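PDB 4PS2: putative type VI secretion protein from Escherichia coli, which probably forms part of the contractile sheath of the type VI secretion system as its TssB subunit, represented here by its C-terminal helical fragment. Local coordinates for residues A31-S34 with L35-L39. Residues are numbered along the deposited sequence; the frame is centred on the assembly and turned at random.
Sequences AMRS and LLRDL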
loop_
_atom_site.group_PDB
_atom_site.type_symbol
_atom_site.label_atom_id
_atom_site.label_comp_id
_atom_site.label_asym_id
_atom_site.label_seq_id
_atom_site.Cartn_x
_atom_site.Cartn_y
_atom_site.Cartn_z
ATOM N N ALA A 31 2.026 -2.754 3.014
ATOM C CA ALA A 31 3.187 -3.176 2.204
ATOM C C ALA A 31 4.015 -1.961 1.719
ATOM O O ALA A 31 5.250 -2.015 1.669
ATOM C CB ALA A 31 2.729 -4.013 1.023
ATOM N N MET A 32 3.322 -0.856 1.392
ATOM C CA MET A 32 3.960 0.359 0.933
ATOM C C MET A 32 4.744 1.012 2.083
ATOM O O MET A 32 5.872 1.466 1.877
ATOM C CB MET A 32 2.884 1.320 0.380
ATOM C CG MET A 32 3.440 2.482 -0.345
ATOM S SD MET A 32 4.250 2.035 -1.905
ATOM C CE MET A 32 5.228 3.513 -2.104
ATOM N N ARG A 33 4.137 1.045 3.299
ATOM C CA ARG A 33 4.771 1.620 4.480
ATOM C C ARG A 33 6.068 0.870 4.790
ATOM O O ARG A 33 7.077 1.509 5.044
ATOM C CB ARG A 33 3.820 1.563 5.673
ATOM C CG ARG A 33 4.438 2.117 6.953
ATOM C CD ARG A 33 3.759 1.531 8.137
ATOM N NE ARG A 33 2.381 2.001 8.225
ATOM C CZ ARG A 33 1.508 1.544 9.107
ATOM N NH1 ARG A 33 1.868 0.612 9.980
ATOM N NH2 ARG A 33 0.279 2.031 9.146
ATOM N N SER A 34 6.044 -0.472 4.737
ATOM C CA SER A 34 7.219 -1.321 4.992
ATOM C C SER A 34 8.310 -1.109 3.949
ATOM O O SER A 34 9.494 -1.027 4.287
ATOM C CB SER A 34 6.817 -2.795 5.047
ATOM O OG SER A 34 5.832 -3.019 6.045
ATOM N N LEU A 35 7.911 -1.023 2.678
ATOM C CA LEU A 35 8.825 -0.822 1.576
ATOM C C LEU A 35 9.514 0.548 1.675
ATOM O O LEU A 35 10.730 0.620 1.482
ATOM C CB LEU A 35 8.099 -0.993 0.234
ATOM C CG LEU A 35 8.991 -0.870 -0.975
ATOM C CD1 LEU A 35 9.997 -2.035 -1.064
ATOM C CD2 LEU A 35 8.194 -0.653 -2.221
ATOM N N LEU A 36 8.752 1.621 1.980
ATOM C CA LEU A 36 9.334 2.965 2.143
ATOM C C LEU A 36 10.281 3.006 3.346
ATOM O O LEU A 36 11.308 3.671 3.284
ATOM C CB LEU A 36 8.248 4.030 2.311
ATOM C CG LEU A 36 7.458 4.419 1.055
ATOM C CD1 LEU A 36 6.176 5.172 1.451
ATOM C CD2 LEU A 36 8.303 5.294 0.121
ATOM N N ARG A 37 9.953 2.290 4.431
ATOM C CA ARG A 37 10.823 2.251 5.606
ATOM C C ARG A 37 12.128 1.540 5.251
ATOM O O ARG A 37 13.195 1.998 5.657
ATOM C CB ARG A 37 10.122 1.592 6.799
ATOM C CG ARG A 37 8.967 2.455 7.333
ATOM C CD ARG A 37 8.217 1.848 8.513
ATOM N NE ARG A 37 9.071 1.819 9.698
ATOM C CZ ARG A 37 9.302 2.858 10.497
ATOM N NH1 ARG A 37 8.692 4.022 10.281
ATOM N NH2 ARG A 37 10.129 2.740 11.521
ATOM N N ASP A 38 12.043 0.443 4.466
ATOM C CA ASP A 38 13.206 -0.327 3.990
ATOM C C ASP A 38 14.102 0.571 3.152
ATOM O O ASP A 38 15.305 0.648 3.409
ATOM C CB ASP A 38 12.753 -1.556 3.162
ATOM C CG ASP A 38 12.111 -2.669 3.979
ATOM O OD1 ASP A 38 12.334 -2.713 5.209
ATOM O OD2 ASP A 38 11.356 -3.481 3.390
ATOM N N LEU A 39 13.512 1.292 2.189
ATOM C CA LEU A 39 14.239 2.229 1.338
ATOM C C LEU A 39 14.912 3.334 2.178
ATOM O O LEU A 39 16.111 3.588 2.004
ATOM C CB LEU A 39 13.299 2.877 0.320
ATOM C CG LEU A 39 13.964 3.893 -0.628
ATOM C CD1 LEU A 39 14.779 3.192 -1.710
ATOM C CD2 LEU A 39 12.928 4.804 -1.267
#
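Met32 and Leu36 meet one turn apart on the same helix, on the side that faces the interior. Met32 CG is anti to the backbone N (chi1 -169°), and the bend at chi2 carries SD and CE forward along the helix; Met32 CE ends 4.0 Å from Leu36 CG and also touches CD1, the two side chains crossing at a slant. Leu36 CG also lies 3.5 Å from Met32 O, the oxygen that accepts the 2.9 Å bond from Leu36 N. Cut back to an alanine, Leu36 would probably lose the branched end against which Met32 CE lies, and with it the contact with Leu73.

Leu35 N is bonded to Ala31 O at 3.0 Å, and Leu35 CB rests 3.3 Å from that same Ala31 O. With CG anti to its own N, the Leu35 side chain reaches Phe49 and Glu52. Ser34 O accepts the 2.9 Å bond from Asp38 N, and Arg37 N to Arg33 O completes the i to i+4 ladder of an ordinary alpha-helix. Ser34 OG, anti to its own carbonyl carbon (chi1 -58°), is hydrogen-bonded to Leu30 O one turn back. Arg33 and Arg37 run side by side, yet their guanidinium planes stand 87° apart; Arg33 NH1 donates to Glu1 O and Ser3 O, linking the helix to the N-terminal residues.

All this belongs to the later part of helix 16-40. Helix 46-57 packs along it, Met32 meeting Leu53 there, while the loop carrying Leu73 and Val74 closes over Leu36 and Met32.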